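Local coordinates for putative sugar binding protein (Bacteroides vulgatus ATCC 8482, PDB 3KEZ) that probably binds sugars at the bacterial outer membrane, as a calcium-binding member of the SusD family thought to be involved in nutrient binding, at residues Q56-T61 against Y313-K318; F128-I133 against L146-V151. All coordinates share one frame; numbering follows the deposited sequence.

Interaction 1: Q56-T61 against Y313-K318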
ATOM      1  N   GLN A  56      15.818   3.973  -3.251  1.00  8.33           N
ATOM      2  CA  GLN A  56      16.789   3.981  -2.174  1.00  9.69           C
ATOM      3  C   GLN A  56      16.692   5.300  -1.447  1.00 10.89           C
ATOM      4  O   GLN A  56      16.171   6.253  -1.996  1.00 11.12           O
ATOM      5  CB  GLN A  56      18.200   3.840  -2.744  1.00 10.63           C
ATOM      6  CG  GLN A  56      18.567   4.852  -3.824  1.00  7.84           C
ATOM      7  CD  GLN A  56      19.985   4.731  -4.218  1.00  9.38           C
ATOM      8  OE1 GLN A  56      20.314   4.042  -5.171  1.00 14.48           O
ATOM      9  NE2 GLN A  56      20.860   5.366  -3.455  1.00 12.37           N
ATOM     10  N   ALA A  57      17.237   5.356  -0.235  1.00 11.19           N
ATOM     11  CA  ALA A  57      17.527   6.631   0.417  1.00  8.80           C
ATOM     12  C   ALA A  57      18.574   7.368  -0.393  1.00 10.13           C
ATOM     13  O   ALA A  57      19.525   6.759  -0.920  1.00  9.58           O
ATOM     14  CB  ALA A  57      18.042   6.417   1.818  1.00  7.57           C
ATOM     15  N   VAL A  58      18.407   8.679  -0.497  1.00  8.52           N
ATOM     16  CA  VAL A  58      19.374   9.518  -1.196  1.00 10.03           C
ATOM     17  C   VAL A  58      20.688   9.569  -0.434  1.00  8.16           C
ATOM     18  O   VAL A  58      21.757   9.717  -1.027  1.00 10.39           O
ATOM     19  CB  VAL A  58      18.794  10.922  -1.421  1.00 10.94           C
ATOM     20  CG1 VAL A  58      19.929  11.957  -1.631  1.00  7.97           C
ATOM     21  CG2 VAL A  58      17.815  10.868  -2.607  1.00  4.84           C
ATOM     22  N   SER A  59      20.603   9.417   0.881  1.00  7.93           N
ATOM     23  CA  SER A  59      21.778   9.338   1.733  1.00  8.35           C
ATOM     24  C   SER A  59      21.418   8.611   3.025  1.00 10.08           C
ATOM     25  O   SER A  59      20.246   8.416   3.335  1.00  9.29           O
ATOM     26  CB  SER A  59      22.309  10.732   2.042  1.00  8.83           C
ATOM     27  OG  SER A  59      21.678  11.231   3.206  1.00  8.76           O
ATOM     28  N   SER A  60      22.432   8.235   3.797  1.00 11.21           N
ATOM     29  CA  SER A  60      22.218   7.507   5.045  1.00 14.27           C
ATOM     30  C   SER A  60      21.492   8.298   6.123  1.00 13.94           C
ATOM     31  O   SER A  60      20.852   7.711   6.994  1.00 13.43           O
ATOM     32  CB  SER A  60      23.549   7.055   5.602  1.00 18.39           C
ATOM     33  OG  SER A  60      24.154   6.143   4.705  1.00 26.25           O
ATOM     34  N   THR A  61      21.572   9.621   6.045  1.00  9.54           N
ATOM     35  CA  THR A  61      20.993  10.516   7.045  1.00 10.94           C
ATOM     36  C   THR A  61      19.582  11.011   6.680  1.00 12.08           C
ATOM     37  O   THR A  61      18.981  11.796   7.413  1.00 12.11           O
ATOM     38  CB  THR A  61      21.936  11.723   7.259  1.00 12.56           C
ATOM     39  OG1 THR A  61      22.096  12.444   6.019  1.00 11.16           O
ATOM     40  CG2 THR A  61      23.314  11.241   7.737  1.00  8.67           C
ATOM     41  N   TYR A 313      20.018  12.878  -9.525  1.00  9.66           N
ATOM     42  CA  TYR A 313      19.006  11.994  -8.987  1.00 10.38           C
ATOM     43  C   TYR A 313      17.705  12.141  -9.766  1.00 10.64           C
ATOM     44  O   TYR A 313      17.436  13.197 -10.365  1.00 12.05           O
ATOM     45  CB  TYR A 313      18.652  12.374  -7.569  1.00 11.35           C
ATOM     46  CG  TYR A 313      19.794  12.478  -6.637  1.00  9.05           C
ATOM     47  CD1 TYR A 313      20.335  11.343  -6.065  1.00 16.15           C
ATOM     48  CD2 TYR A 313      20.318  13.714  -6.294  1.00 15.54           C
ATOM     49  CE1 TYR A 313      21.409  11.427  -5.208  1.00 15.96           C
ATOM     50  CE2 TYR A 313      21.388  13.812  -5.421  1.00 12.90           C
ATOM     51  CZ  TYR A 313      21.919  12.657  -4.879  1.00 17.67           C
ATOM     52  OH  TYR A 313      22.963  12.720  -3.991  1.00 18.90           O
ATOM     53  N   ALA A 314      16.898  11.088  -9.739  1.00  7.52           N
ATOM     54  CA  ALA A 314      15.574  11.116 -10.315  1.00  8.59           C
ATOM     55  C   ALA A 314      14.574  10.758  -9.231  1.00 10.38           C
ATOM     56  O   ALA A 314      14.632   9.672  -8.636  1.00  8.05           O
ATOM     57  CB  ALA A 314      15.470  10.155 -11.471  1.00  8.27           C
ATOM     58  N   TYR A 315      13.650  11.678  -8.982  1.00  9.93           N
ATOM     59  CA  TYR A 315      12.584  11.478  -8.016  1.00 11.07           C
ATOM     60  C   TYR A 315      11.315  11.007  -8.723  1.00 12.07           C
ATOM     61  O   TYR A 315      11.111  11.305  -9.899  1.00 10.86           O
ATOM     62  CB  TYR A 315      12.325  12.789  -7.263  1.00  8.34           C
ATOM     63  CG  TYR A 315      13.515  13.156  -6.421  1.00  8.80           C
ATOM     64  CD1 TYR A 315      13.618  12.685  -5.134  1.00 13.22           C
ATOM     65  CD2 TYR A 315      14.600  13.860  -6.956  1.00 12.73           C
ATOM     66  CE1 TYR A 315      14.723  12.922  -4.379  1.00 10.54           C
ATOM     67  CE2 TYR A 315      15.725  14.127  -6.193  1.00 10.05           C
ATOM     68  CZ  TYR A 315      15.763  13.657  -4.893  1.00 10.85           C
ATOM     69  OH  TYR A 315      16.821  13.886  -4.090  1.00 11.35           O
ATOM     70  N   VAL A 316      10.474  10.263  -8.012  1.00 10.97           N
ATOM     71  CA  VAL A 316       9.206   9.824  -8.566  1.00  9.48           C
ATOM     72  C   VAL A 316       8.164  10.888  -8.258  1.00  9.41           C
ATOM     73  O   VAL A 316       7.749  11.070  -7.127  1.00 10.58           O
ATOM     74  CB  VAL A 316       8.787   8.464  -8.022  1.00  8.37           C
ATOM     75  CG1 VAL A 316       7.421   8.030  -8.594  1.00 10.09           C
ATOM     76  CG2 VAL A 316       9.888   7.426  -8.342  1.00 11.48           C
ATOM     77  N   ASN A 317       7.737  11.588  -9.294  1.00 10.02           N
ATOM     78  CA  ASN A 317       6.873  12.759  -9.164  1.00 10.03           C
ATOM     79  C   ASN A 317       5.396  12.373  -9.236  1.00  9.43           C
ATOM     80  O   ASN A 317       4.613  12.954 -10.016  1.00 13.59           O
ATOM     81  CB  ASN A 317       7.219  13.766 -10.288  1.00 10.99           C
ATOM     82  CG  ASN A 317       6.705  15.162 -10.002  1.00 16.27           C
ATOM     83  OD1 ASN A 317       6.723  15.592  -8.859  1.00 14.97           O
ATOM     84  ND2 ASN A 317       6.226  15.867 -11.037  1.00 14.26           N
ATOM     85  N   LYS A 318       4.999  11.416  -8.407  1.00  9.00           N
ATOM     86  CA  LYS A 318       3.593  10.973  -8.354  1.00 10.91           C
ATOM     87  C   LYS A 318       2.762  11.750  -7.352  1.00  9.22           C
ATOM     88  O   LYS A 318       1.538  11.754  -7.423  1.00 11.73           O
ATOM     89  CB  LYS A 318       3.505   9.481  -8.016  1.00  7.05           C
ATOM     90  CG  LYS A 318       4.072   8.596  -9.106  1.00  8.04           C
ATOM     91  CD  LYS A 318       4.023   7.102  -8.754  1.00  8.58           C
ATOM     92  CE  LYS A 318       4.171   6.236  -9.996  1.00  6.14           C
ATOM     93  NZ  LYS A 318       4.083   4.746  -9.704  1.00  6.08           N
TER
HETATM   94  O   HOH W   1      23.474  11.406  -1.400  1.00 31.82           O

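Interaction 2: F128-I133 against L146-V151. With EDO (1,2-ethanediol), chain E.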
ATOM      1  N   PHE A 128      -3.518  -6.181   7.876  1.00 10.67           N
ATOM      2  CA  PHE A 128      -2.644  -6.643   6.773  1.00 10.74           C
ATOM      3  C   PHE A 128      -1.288  -5.921   6.824  1.00 11.90           C
ATOM      4  O   PHE A 128      -0.231  -6.563   6.736  1.00  9.38           O
ATOM      5  CB  PHE A 128      -3.335  -6.467   5.417  1.00 11.22           C
ATOM      6  CG  PHE A 128      -2.493  -6.881   4.227  1.00 11.44           C
ATOM      7  CD1 PHE A 128      -2.055  -8.181   4.074  1.00 10.06           C
ATOM      8  CD2 PHE A 128      -2.188  -5.962   3.214  1.00 10.18           C
ATOM      9  CE1 PHE A 128      -1.335  -8.562   2.934  1.00 13.38           C
ATOM     10  CE2 PHE A 128      -1.459  -6.332   2.119  1.00 10.21           C
ATOM     11  CZ  PHE A 128      -1.059  -7.626   1.956  1.00 10.40           C
ATOM     12  N   ASP A 129      -1.304  -4.602   7.019  1.00 10.43           N
ATOM     13  CA  ASP A 129      -0.053  -3.869   7.109  1.00 11.11           C
ATOM     14  C   ASP A 129       0.769  -4.307   8.317  1.00  7.53           C
ATOM     15  O   ASP A 129       1.982  -4.501   8.206  1.00 11.23           O
ATOM     16  CB  ASP A 129      -0.278  -2.341   7.069  1.00  5.82           C
ATOM     17  CG  ASP A 129      -0.283  -1.795   5.663  1.00 20.10           C
ATOM     18  OD1 ASP A 129       0.627  -2.203   4.915  1.00 22.85           O
ATOM     19  OD2 ASP A 129      -1.190  -0.997   5.283  1.00 16.98           O
ATOM     20  N   LEU A 130       0.137  -4.489   9.471  1.00 10.00           N
ATOM     21  CA  LEU A 130       0.889  -4.959  10.630  1.00 11.33           C
ATOM     22  C   LEU A 130       1.494  -6.340  10.306  1.00 11.84           C
ATOM     23  O   LEU A 130       2.625  -6.609  10.635  1.00 10.30           O
ATOM     24  CB  LEU A 130       0.028  -5.042  11.907  1.00 10.47           C
ATOM     25  CG  LEU A 130      -0.306  -3.750  12.673  1.00 11.47           C
ATOM     26  CD1 LEU A 130      -1.478  -3.997  13.625  1.00 13.92           C
ATOM     27  CD2 LEU A 130       0.892  -3.260  13.452  1.00  9.72           C
ATOM     28  N   THR A 131       0.741  -7.191   9.643  1.00 12.67           N
ATOM     29  CA  THR A 131       1.185  -8.565   9.425  1.00 11.93           C
ATOM     30  C   THR A 131       2.342  -8.628   8.441  1.00  8.35           C
ATOM     31  O   THR A 131       3.294  -9.350   8.652  1.00  7.82           O
ATOM     32  CB  THR A 131      -0.020  -9.426   8.974  1.00 11.80           C
ATOM     33  OG1 THR A 131      -1.031  -9.396   9.995  1.00 11.91           O
ATOM     34  CG2 THR A 131       0.401 -10.900   8.713  1.00 10.89           C
ATOM     35  N   ARG A 132       2.292  -7.843   7.372  1.00  9.80           N
ATOM     36  CA  ARG A 132       3.402  -7.847   6.409  1.00  8.14           C
ATOM     37  C   ARG A 132       4.661  -7.105   6.883  1.00  9.67           C
ATOM     38  O   ARG A 132       5.797  -7.459   6.488  1.00 10.28           O
ATOM     39  CB  ARG A 132       2.965  -7.406   5.014  1.00 11.54           C
ATOM     40  CG  ARG A 132       2.488  -6.023   4.851  1.00 10.40           C
ATOM     41  CD  ARG A 132       1.955  -5.848   3.435  1.00 18.14           C
ATOM     42  NE  ARG A 132       1.459  -4.498   3.251  1.00 13.62           N
ATOM     43  CZ  ARG A 132       1.286  -3.871   2.093  1.00 12.59           C
ATOM     44  NH1 ARG A 132       1.575  -4.451   0.933  1.00 10.16           N
ATOM     45  NH2 ARG A 132       0.841  -2.620   2.106  1.00 12.06           N
ATOM     46  N   ILE A 133       4.472  -6.134   7.767  1.00  9.79           N
ATOM     47  CA  ILE A 133       5.592  -5.373   8.338  1.00  8.97           C
ATOM     48  C   ILE A 133       6.341  -6.186   9.399  1.00 11.03           C
ATOM     49  O   ILE A 133       7.575  -6.172   9.399  1.00  8.46           O
ATOM     50  CB  ILE A 133       5.156  -3.980   8.903  1.00  8.10           C
ATOM     51  CG1 ILE A 133       4.734  -3.037   7.778  1.00 12.23           C
ATOM     52  CG2 ILE A 133       6.299  -3.281   9.770  1.00  7.88           C
ATOM     53  CD1 ILE A 133       3.932  -1.799   8.284  1.00  7.68           C
ATOM     54  N   LEU A 146       5.001 -16.062  13.371  1.00  8.00           N
ATOM     55  CA  LEU A 146       4.256 -15.105  14.174  1.00 12.01           C
ATOM     56  C   LEU A 146       3.884 -13.866  13.335  1.00 11.44           C
ATOM     57  O   LEU A 146       4.743 -13.287  12.663  1.00 10.41           O
ATOM     58  CB  LEU A 146       5.108 -14.684  15.355  1.00 12.41           C
ATOM     59  CG  LEU A 146       5.421 -15.760  16.391  1.00 16.19           C
ATOM     60  CD1 LEU A 146       6.353 -15.175  17.435  1.00 20.75           C
ATOM     61  CD2 LEU A 146       4.158 -16.264  17.064  1.00 16.39           C
ATOM     62  N   GLY A 147       2.598 -13.519  13.346  1.00 10.85           N
ATOM     63  CA  GLY A 147       2.123 -12.239  12.873  1.00 12.00           C
ATOM     64  C   GLY A 147       2.143 -11.239  14.029  1.00 11.73           C
ATOM     65  O   GLY A 147       3.203 -11.001  14.633  1.00 12.10           O
ATOM     66  N   VAL A 148       0.970 -10.692  14.338  1.00  9.34           N
ATOM     67  CA  VAL A 148       0.788  -9.739  15.444  1.00  8.92           C
ATOM     68  C   VAL A 148      -0.466 -10.129  16.230  1.00 11.14           C
ATOM     69  O   VAL A 148      -1.215 -10.999  15.796  1.00  8.67           O
ATOM     70  CB  VAL A 148       0.647  -8.318  14.918  1.00  9.39           C
ATOM     71  CG1 VAL A 148       1.911  -7.904  14.133  1.00 10.11           C
ATOM     72  CG2 VAL A 148      -0.621  -8.216  14.038  1.00  7.15           C
ATOM     73  N   PRO A 149      -0.718  -9.486  17.386  1.00 11.02           N
ATOM     74  CA  PRO A 149      -1.976  -9.748  18.053  1.00  9.96           C
ATOM     75  C   PRO A 149      -3.198  -9.286  17.291  1.00 10.00           C
ATOM     76  O   PRO A 149      -3.261  -8.147  16.843  1.00  9.59           O
ATOM     77  CB  PRO A 149      -1.866  -8.929  19.359  1.00 11.60           C
ATOM     78  CG  PRO A 149      -0.392  -8.835  19.610  1.00 12.90           C
ATOM     79  CD  PRO A 149       0.184  -8.675  18.225  1.00  9.90           C
ATOM     80  N   ILE A 150      -4.179 -10.170  17.207  1.00  9.14           N
ATOM     81  CA  ILE A 150      -5.494  -9.873  16.646  1.00 11.01           C
ATOM     82  C   ILE A 150      -6.278  -9.277  17.817  1.00 12.29           C
ATOM     83  O   ILE A 150      -6.541  -9.961  18.808  1.00 12.92           O
ATOM     84  CB  ILE A 150      -6.163 -11.165  16.146  1.00  9.51           C
ATOM     85  CG1 ILE A 150      -5.357 -11.739  14.949  1.00  8.39           C
ATOM     86  CG2 ILE A 150      -7.653 -10.917  15.774  1.00 15.77           C
ATOM     87  CD1 ILE A 150      -5.643 -13.235  14.649  1.00  5.72           C
ATOM     88  N   VAL A 151      -6.645  -8.018  17.675  1.00 14.08           N
ATOM     89  CA  VAL A 151      -7.380  -7.271  18.677  1.00 13.03           C
ATOM     90  C   VAL A 151      -8.698  -6.877  18.063  1.00 10.44           C
ATOM     91  O   VAL A 151      -8.737  -6.105  17.114  1.00 13.96           O
ATOM     92  CB  VAL A 151      -6.593  -6.009  19.065  1.00 15.20           C
ATOM     93  CG1 VAL A 151      -7.395  -5.168  20.068  1.00 18.86           C
ATOM     94  CG2 VAL A 151      -5.215  -6.398  19.622  1.00 12.66           C
TER
HETATM   95  C1  EDO E   4       8.823 -14.698  13.269  1.00 26.27           C
HETATM   96  O1  EDO E   4       8.019 -15.813  13.688  1.00 24.99           O
HETATM   97  C2  EDO E   4       8.022 -13.550  12.638  1.00 21.71           C
HETATM   98  O2  EDO E   4       7.105 -13.915  11.583  1.00 19.73           O

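Interaction 1: Q56-T61 against Y313-K318
The Tyr-313 hydroxyl is hydrogen-bonded through OH to a water 2.9 Å away; the same water lies next to Val-58 O, at a modelled separation too short to be taken at face value, which leaves the bridge doubtful. Direct contact rests on the two methyls of Val-58, each given to a different tyrosine. With CG1 anti to the backbone N (chi1 158°), that methyl approaches Tyr-313 obliquely, and Val-58 CG1 is 3.9 Å from Tyr-313 CZ. An off-centre CH-pi contact results: Val-58 CG1 stands 4.3 Å from the centroid of the Tyr-313 ring, 29° off its normal. Val-58 CG2 instead lies 3.5 Å from Tyr-315 OH, with the two side chains at about a right angle. Residues 313-316 form one arm of an antiparallel beta hairpin with strand 306-309. Residues 283-286 pair with both sides: Cys-285 and Asp-283 with the backbones of Gln-56 and Val-58, Ile-286 with that of Ala-314. With an alanine here in place of Val-58, both gamma methyls go, which would probably open a gap beside the tyrosines and cost the CH-pi contact. Two residues before Val-58, Gln-56 NE2 donates to Ala-57 O at 3.2 Å and also to Lys-423 O; just after Val-58, Ser-59 OG accepts from Thr-61 N in an ST turn.

Interaction 2: F128-I133 against L146-V151
Val-148 points its isopropyl group at helix 109-134, straddling the start of the Leu-130 side chain. Val-148 CG2 lies 3.9 Å from Leu-130 CB, while Val-148 CG1 lies 3.8 Å from Leu-130 O and also near Leu-130 CB. The torsion sets both methyls there: CG1 is anti to the carbonyl carbon (chi1 -60°), which leaves CG2 between the backbone N and that carbon. Thr-131, one residue on, adds a looser touch at 4.2 Å between its OG1 and Val-148 CG2; the polar role of this hydroxyl is a hydrogen bond to Leu-127 O one turn back. The two backbones come nearest at Gly-147, whose CA is 5.1 Å from Thr-131 CA. No hydrogen bond crosses between the segments.

Elsewhere on the helix, flat groups are ordered against each other. Arg-132 meets Asp-129 side-on, NE and NH2 both reaching OD1 from the same face of the carboxylate; the shorter leg, Arg-132 NH2 to Asp-129 OD1, is 2.8 Å. One face of the guanidinium lies against Phe-128 CE2, while Arg-132 CD sits above a face of the Phe-128 ring. Tyr-40 takes the other carboxylate oxygen and Tyr-208 bonds NH1, which should hold the pair's rotation.

At Leu-146, a 1,2-ethanediol, probably from the crystallisation liquor, accepts from Leu-146 N at its O1 and donates from its O2 to Leu-146 O, 2.7 Å away; it is also hydrogen-bonded to Tyr-136 N. Leu-130 and Val-148 also touch Tyr-86 of helix 80-96, and Thr-131 touches Cys-169 of helix 166-183. An extended loop segment thus packs on buried helix residues amid neighbouring helices, consistent with the TPR-like helical part of the SusD fold.

Interaction 1 is partly buried and interaction 2 fully so, with all three of its touching residues inside the protein. No structural element is shared: Q56-T61 and Y313-K318 belong to short strands and loops 252 residues apart, whereas F128-I133 and L146-V151 join a long helix to a loop only 13 residues on. Along the chain interaction 2 is nested within the loop closed by interaction 1, yet their centres are 28 Å apart and their nearest atoms about 14 Å. The chemistry differs accordingly: aliphatic-aromatic packing plus a water in the first, aliphatic side-chain and backbone packing in the second. Both lie away from the calcium site.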